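Local coordinates for germination protein (Bacillus megaterium, PDB 6O59), which is the A subunit, here its N-terminal domain, of the membrane-bound spore germinant receptor GerK3 and probably helps dormant spores respond to germinants, at residues A[148-160]-A[253-265]. Numbering follows the deposited sequence.
Sequences AFTESIGTNLAMV and AIFVDGTPFGLIA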
ATOM      1  N   ALA A 148      11.629  13.693  -6.920  1.00 82.06           N
ATOM      2  CA  ALA A 148      11.896  12.563  -7.790  1.00 77.25           C
ATOM      3  C   ALA A 148      12.078  11.290  -6.985  1.00 74.94           C
ATOM      4  O   ALA A 148      12.315  11.339  -5.774  1.00 73.98           O
ATOM      5  CB  ALA A 148      13.142  12.834  -8.624  1.00 78.07           C
ATOM      6  N   PHE A 149      11.990  10.145  -7.670  1.00 67.27           N
ATOM      7  CA  PHE A 149      12.203   8.845  -7.073  1.00 64.64           C
ATOM      8  C   PHE A 149      13.629   8.724  -6.515  1.00 69.71           C
ATOM      9  O   PHE A 149      14.548   9.381  -6.998  1.00 69.91           O
ATOM     10  CB  PHE A 149      11.943   7.759  -8.108  1.00 64.23           C
ATOM     11  CG  PHE A 149      10.485   7.555  -8.445  1.00 64.45           C
ATOM     12  CD1 PHE A 149       9.564   7.216  -7.456  1.00 66.53           C
ATOM     13  CD2 PHE A 149      10.049   7.588  -9.766  1.00 65.13           C
ATOM     14  CE1 PHE A 149       8.224   6.964  -7.776  1.00 66.12           C
ATOM     15  CE2 PHE A 149       8.711   7.339 -10.086  1.00 66.81           C
ATOM     16  CZ  PHE A 149       7.807   7.033  -9.088  1.00 64.67           C
ATOM     17  N   THR A 150      13.790   7.886  -5.489  1.00 67.30           N
ATOM     18  CA  THR A 150      15.053   7.604  -4.808  1.00 68.19           C
ATOM     19  C   THR A 150      15.489   6.148  -5.084  1.00 73.24           C
ATOM     20  O   THR A 150      14.837   5.427  -5.852  1.00 70.85           O
ATOM     21  CB  THR A 150      14.894   7.855  -3.292  1.00 76.64           C
ATOM     22  OG1 THR A 150      13.924   6.948  -2.752  1.00 76.53           O
ATOM     23  CG2 THR A 150      14.494   9.274  -2.976  1.00 76.99           C
ATOM     24  N   GLU A 151      16.566   5.705  -4.402  1.00 72.85           N
ATOM     25  CA  GLU A 151      17.116   4.351  -4.508  1.00 73.17           C
ATOM     26  C   GLU A 151      16.288   3.341  -3.679  1.00 77.29           C
ATOM     27  O   GLU A 151      16.465   2.124  -3.847  1.00 77.98           O
ATOM     28  CB  GLU A 151      18.585   4.329  -4.063  1.00 76.14           C
ATOM     29  CG  GLU A 151      19.444   5.452  -4.624  1.00 89.80           C
ATOM     30  CD  GLU A 151      20.715   5.027  -5.342  1.00122.97           C
ATOM     31  OE1 GLU A 151      20.953   5.538  -6.461  1.00126.67           O
ATOM     32  OE2 GLU A 151      21.472   4.192  -4.794  1.00117.43           O
ATOM     33  N   SER A 152      15.363   3.848  -2.819  1.00 72.27           N
ATOM     34  CA  SER A 152      14.511   3.042  -1.937  1.00 71.34           C
ATOM     35  C   SER A 152      13.149   2.726  -2.551  1.00 72.83           C
ATOM     36  O   SER A 152      12.397   3.656  -2.839  1.00 72.07           O
ATOM     37  CB  SER A 152      14.309   3.773  -0.609  1.00 75.32           C
ATOM     38  OG  SER A 152      13.428   3.066   0.248  1.00 85.48           O
ATOM     39  N   ILE A 153      12.804   1.423  -2.677  1.00 68.69           N
ATOM     40  CA  ILE A 153      11.501   0.967  -3.185  1.00 67.85           C
ATOM     41  C   ILE A 153      10.397   1.547  -2.285  1.00 73.62           C
ATOM     42  O   ILE A 153       9.456   2.153  -2.807  1.00 74.55           O
ATOM     43  CB  ILE A 153      11.364  -0.589  -3.310  1.00 71.04           C
ATOM     44  CG1 ILE A 153      12.237  -1.155  -4.430  1.00 71.36           C
ATOM     45  CG2 ILE A 153       9.897  -1.027  -3.514  1.00 72.14           C
ATOM     46  CD1 ILE A 153      12.224  -2.698  -4.522  1.00 80.55           C
ATOM     47  N   GLY A 154      10.540   1.369  -0.966  1.00 69.22           N
ATOM     48  CA  GLY A 154       9.579   1.830   0.033  1.00 68.96           C
ATOM     49  C   GLY A 154       9.186   3.281  -0.115  1.00 71.86           C
ATOM     50  O   GLY A 154       7.995   3.604  -0.078  1.00 73.46           O
ATOM     51  N   THR A 155      10.189   4.149  -0.324  1.00 65.76           N
ATOM     52  CA  THR A 155      10.024   5.586  -0.525  1.00 64.90           C
ATOM     53  C   THR A 155       9.287   5.835  -1.845  1.00 68.29           C
ATOM     54  O   THR A 155       8.341   6.618  -1.875  1.00 69.16           O
ATOM     55  CB  THR A 155      11.392   6.272  -0.487  1.00 67.12           C
ATOM     56  OG1 THR A 155      12.037   5.988   0.761  1.00 64.10           O
ATOM     57  CG2 THR A 155      11.293   7.767  -0.673  1.00 64.63           C
ATOM     58  N   ASN A 156       9.702   5.140  -2.920  1.00 63.19           N
ATOM     59  CA  ASN A 156       9.113   5.246  -4.260  1.00 61.21           C
ATOM     60  C   ASN A 156       7.628   4.823  -4.278  1.00 62.44           C
ATOM     61  O   ASN A 156       6.816   5.522  -4.878  1.00 61.62           O
ATOM     62  CB  ASN A 156       9.925   4.410  -5.259  1.00 59.53           C
ATOM     63  CG  ASN A 156      11.326   4.929  -5.497  1.00 70.84           C
ATOM     64  OD1 ASN A 156      11.676   6.053  -5.135  1.00 57.22           O
ATOM     65  ND2 ASN A 156      12.171   4.108  -6.102  1.00 67.09           N
ATOM     66  N   LEU A 157       7.281   3.709  -3.601  1.00 58.61           N
ATOM     67  CA  LEU A 157       5.894   3.223  -3.514  1.00 59.09           C
ATOM     68  C   LEU A 157       5.004   4.246  -2.839  1.00 63.03           C
ATOM     69  O   LEU A 157       3.909   4.527  -3.335  1.00 63.61           O
ATOM     70  CB  LEU A 157       5.782   1.895  -2.749  1.00 59.43           C
ATOM     71  CG  LEU A 157       6.660   0.728  -3.170  1.00 62.99           C
ATOM     72  CD1 LEU A 157       6.321  -0.500  -2.349  1.00 62.93           C
ATOM     73  CD2 LEU A 157       6.610   0.485  -4.699  1.00 64.97           C
ATOM     74  N   ALA A 158       5.510   4.823  -1.724  1.00 57.20           N
ATOM     75  CA  ALA A 158       4.850   5.846  -0.933  1.00 56.70           C
ATOM     76  C   ALA A 158       4.564   7.093  -1.796  1.00 63.98           C
ATOM     77  O   ALA A 158       3.476   7.665  -1.707  1.00 64.82           O
ATOM     78  CB  ALA A 158       5.711   6.193   0.276  1.00 57.11           C
ATOM     79  N   MET A 159       5.512   7.466  -2.684  1.00 61.68           N
ATOM     80  CA  MET A 159       5.361   8.616  -3.573  1.00 62.86           C
ATOM     81  C   MET A 159       4.189   8.422  -4.526  1.00 66.95           C
ATOM     82  O   MET A 159       3.406   9.352  -4.679  1.00 70.33           O
ATOM     83  CB  MET A 159       6.664   8.899  -4.344  1.00 64.79           C
ATOM     84  CG  MET A 159       7.777   9.405  -3.424  1.00 69.31           C
ATOM     85  SD  MET A 159       9.356   9.748  -4.223  1.00 73.43           S
ATOM     86  CE  MET A 159       9.105  11.411  -4.625  1.00 71.46           C
ATOM     87  N   VAL A 160       4.028   7.217  -5.105  1.00 59.89           N
ATOM     88  CA  VAL A 160       2.931   6.884  -6.023  1.00 59.32           C
ATOM     89  C   VAL A 160       1.593   6.894  -5.243  1.00 64.59           C
ATOM     90  O   VAL A 160       0.634   7.545  -5.675  1.00 66.94           O
ATOM     91  CB  VAL A 160       3.159   5.530  -6.756  1.00 61.89           C
ATOM     92  CG1 VAL A 160       1.956   5.177  -7.627  1.00 62.48           C
ATOM     93  CG2 VAL A 160       4.448   5.537  -7.583  1.00 60.03           C
ATOM     94  N   ALA A 253       3.810  -0.507 -13.500  1.00 64.76           N
ATOM     95  CA  ALA A 253       4.995   0.184 -12.981  1.00 63.45           C
ATOM     96  C   ALA A 253       5.885  -0.801 -12.184  1.00 66.18           C
ATOM     97  O   ALA A 253       5.383  -1.571 -11.378  1.00 64.72           O
ATOM     98  CB  ALA A 253       4.592   1.377 -12.116  1.00 63.34           C
ATOM     99  N   ILE A 254       7.192  -0.806 -12.455  1.00 63.05           N
ATOM    100  CA  ILE A 254       8.143  -1.689 -11.773  1.00 62.65           C
ATOM    101  C   ILE A 254       9.174  -0.846 -11.064  1.00 64.39           C
ATOM    102  O   ILE A 254       9.773   0.043 -11.672  1.00 63.28           O
ATOM    103  CB  ILE A 254       8.812  -2.704 -12.744  1.00 66.47           C
ATOM    104  CG1 ILE A 254       7.765  -3.566 -13.484  1.00 68.04           C
ATOM    105  CG2 ILE A 254       9.851  -3.572 -12.031  1.00 66.73           C
ATOM    106  CD1 ILE A 254       8.091  -3.773 -14.946  1.00 75.09           C
ATOM    107  N   PHE A 255       9.382  -1.139  -9.780  1.00 60.97           N
ATOM    108  CA  PHE A 255      10.399  -0.501  -8.950  1.00 60.53           C
ATOM    109  C   PHE A 255      11.431  -1.532  -8.546  1.00 68.03           C
ATOM    110  O   PHE A 255      11.098  -2.513  -7.871  1.00 68.55           O
ATOM    111  CB  PHE A 255       9.791   0.182  -7.712  1.00 61.43           C
ATOM    112  CG  PHE A 255       8.951   1.371  -8.080  1.00 62.09           C
ATOM    113  CD1 PHE A 255       9.543   2.587  -8.384  1.00 63.54           C
ATOM    114  CD2 PHE A 255       7.563   1.262  -8.177  1.00 64.57           C
ATOM    115  CE1 PHE A 255       8.770   3.672  -8.748  1.00 64.43           C
ATOM    116  CE2 PHE A 255       6.786   2.363  -8.517  1.00 66.60           C
ATOM    117  CZ  PHE A 255       7.394   3.561  -8.795  1.00 64.08           C
ATOM    118  N   VAL A 256      12.677  -1.327  -9.003  1.00 65.64           N
ATOM    119  CA  VAL A 256      13.816  -2.194  -8.714  1.00 66.25           C
ATOM    120  C   VAL A 256      14.655  -1.556  -7.591  1.00 72.03           C
ATOM    121  O   VAL A 256      14.902  -0.348  -7.613  1.00 71.77           O
ATOM    122  CB  VAL A 256      14.650  -2.448  -9.991  1.00 69.85           C
ATOM    123  CG1 VAL A 256      15.743  -3.484  -9.745  1.00 70.70           C
ATOM    124  CG2 VAL A 256      13.750  -2.881 -11.148  1.00 69.55           C
ATOM    125  N   ASP A 257      15.075  -2.376  -6.611  1.00 69.70           N
ATOM    126  CA  ASP A 257      15.896  -1.957  -5.484  1.00 69.63           C
ATOM    127  C   ASP A 257      17.218  -1.362  -5.969  1.00 76.29           C
ATOM    128  O   ASP A 257      17.945  -1.988  -6.754  1.00 76.61           O
ATOM    129  CB  ASP A 257      16.143  -3.147  -4.542  1.00 72.22           C
ATOM    130  CG  ASP A 257      16.783  -2.815  -3.207  1.00 78.75           C
ATOM    131  OD1 ASP A 257      16.621  -1.673  -2.737  1.00 81.90           O
ATOM    132  OD2 ASP A 257      17.412  -3.711  -2.615  1.00 76.49           O
ATOM    133  N   GLY A 258      17.475  -0.125  -5.549  1.00 74.22           N
ATOM    134  CA  GLY A 258      18.681   0.615  -5.908  1.00 74.79           C
ATOM    135  C   GLY A 258      18.589   1.488  -7.148  1.00 78.60           C
ATOM    136  O   GLY A 258      19.503   2.286  -7.388  1.00 80.60           O
ATOM    137  N   THR A 259      17.509   1.358  -7.963  1.00 71.64           N
ATOM    138  CA  THR A 259      17.380   2.181  -9.171  1.00 70.00           C
ATOM    139  C   THR A 259      16.502   3.406  -8.865  1.00 71.85           C
ATOM    140  O   THR A 259      15.362   3.251  -8.430  1.00 71.09           O
ATOM    141  CB  THR A 259      16.902   1.387 -10.390  1.00 75.20           C
ATOM    142  OG1 THR A 259      15.496   1.186 -10.330  1.00 79.42           O
ATOM    143  CG2 THR A 259      17.632   0.074 -10.554  1.00 71.52           C
ATOM    144  N   PRO A 260      17.007   4.640  -9.093  1.00 68.36           N
ATOM    145  CA  PRO A 260      16.222   5.838  -8.723  1.00 67.01           C
ATOM    146  C   PRO A 260      15.187   6.281  -9.778  1.00 70.44           C
ATOM    147  O   PRO A 260      15.091   7.474 -10.117  1.00 69.97           O
ATOM    148  CB  PRO A 260      17.304   6.898  -8.482  1.00 69.02           C
ATOM    149  CG  PRO A 260      18.408   6.499  -9.376  1.00 73.87           C
ATOM    150  CD  PRO A 260      18.351   5.013  -9.587  1.00 69.64           C
ATOM    151  N   PHE A 261      14.384   5.321 -10.261  1.00 67.28           N
ATOM    152  CA  PHE A 261      13.322   5.568 -11.238  1.00 68.18           C
ATOM    153  C   PHE A 261      12.307   4.426 -11.319  1.00 71.96           C
ATOM    154  O   PHE A 261      12.570   3.299 -10.893  1.00 72.22           O
ATOM    155  CB  PHE A 261      13.876   5.863 -12.647  1.00 71.38           C
ATOM    156  CG  PHE A 261      15.035   5.017 -13.089  1.00 74.57           C
ATOM    157  CD1 PHE A 261      14.837   3.717 -13.537  1.00 78.83           C
ATOM    158  CD2 PHE A 261      16.325   5.530 -13.098  1.00 78.19           C
ATOM    159  CE1 PHE A 261      15.919   2.926 -13.941  1.00 81.03           C
ATOM    160  CE2 PHE A 261      17.407   4.738 -13.498  1.00 82.53           C
ATOM    161  CZ  PHE A 261      17.195   3.446 -13.926  1.00 81.02           C
ATOM    162  N   GLY A 262      11.133   4.761 -11.839  1.00 68.25           N
ATOM    163  CA  GLY A 262      10.058   3.811 -12.077  1.00 67.41           C
ATOM    164  C   GLY A 262      10.198   3.284 -13.485  1.00 69.63           C
ATOM    165  O   GLY A 262      10.668   4.010 -14.365  1.00 69.98           O
ATOM    166  N   LEU A 263       9.853   2.016 -13.706  1.00 63.71           N
ATOM    167  CA  LEU A 263       9.933   1.429 -15.042  1.00 62.67           C
ATOM    168  C   LEU A 263       8.522   1.136 -15.522  1.00 68.13           C
ATOM    169  O   LEU A 263       7.795   0.369 -14.884  1.00 68.48           O
ATOM    170  CB  LEU A 263      10.821   0.169 -15.065  1.00 62.94           C
ATOM    171  CG  LEU A 263      12.278   0.378 -14.644  1.00 67.10           C
ATOM    172  CD1 LEU A 263      13.002  -0.935 -14.517  1.00 67.47           C
ATOM    173  CD2 LEU A 263      13.012   1.301 -15.610  1.00 71.21           C
ATOM    174  N   ILE A 264       8.100   1.817 -16.600  1.00 63.94           N
ATOM    175  CA  ILE A 264       6.756   1.691 -17.185  1.00 62.08           C
ATOM    176  C   ILE A 264       6.806   0.629 -18.254  1.00 65.60           C
ATOM    177  O   ILE A 264       7.706   0.643 -19.102  1.00 64.57           O
ATOM    178  CB  ILE A 264       6.276   3.057 -17.738  1.00 63.89           C
ATOM    179  CG1 ILE A 264       6.164   4.141 -16.619  1.00 61.70           C
ATOM    180  CG2 ILE A 264       4.982   2.942 -18.579  1.00 66.35           C
ATOM    181  CD1 ILE A 264       5.211   3.862 -15.484  1.00 64.85           C
ATOM    182  N   ALA A 265       5.859  -0.312 -18.198  1.00 63.93           N
ATOM    183  CA  ALA A 265       5.774  -1.392 -19.179  1.00 65.25           C
ATOM    184  C   ALA A 265       4.317  -1.660 -19.617  1.00 69.21           C
ATOM    185  O   ALA A 265       3.411  -1.693 -18.783  1.00 68.26           O
ATOM    186  CB  ALA A 265       6.412  -2.665 -18.629  1.00 66.57           C
TER
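The carbonyl oxygen of Thr-150 takes a hydrogen bond from the Asn-156 amide, ND2 to Thr-150 O at 3.0 Å, and a CA-H...O contact from Pro-260 across the interface adds to it. The same amide returns to Thr-150 through its other end, Asn-156 OD1 taking the Thr-150 N-H at 2.8 Å on a lone pair, in the carbonyl plane. These two bonds fix the rotation of the amide and tie the loop back onto the first turn of the helix. One residue on, Gly-258 N donates to Glu-151 O at 3.0 Å, though the bond is bent (142° at the hydrogen). Gly-258 belongs to the type II turn 256-259, where its backbone angles call for glycine; Thr-259 N closes that turn on Val-256 O, and Thr-259 OG1 donates to the same oxygen.

Beneath this polar layer, the Phe-255 ring is wedged between loop and helix. Its CE1/CZ edge stands over the face of Phe-149 in a T-shaped stack, centroids 4.9 Å apart and planes at 68°. Asn-156 CB meets Phe-255 at CD1, Leu-157 CD2 at CD2 and Val-160 CG2 at CZ. With CG1 anti to its carbonyl carbon (chi1 -70°), Ile-153 lays CD1 over the backbone from Phe-255 O to Asp-257 N.

Helix 153-163 thus packs on one face of an antiparallel five-stranded sheet, the axes of 153-160 and 253-256 running nearly antiparallel. Leu-157 also reaches Thr-185 and Met-187 of the adjoining strand 182-189, while Phe-149 and Val-160 meet Val-243 of helix 240-248.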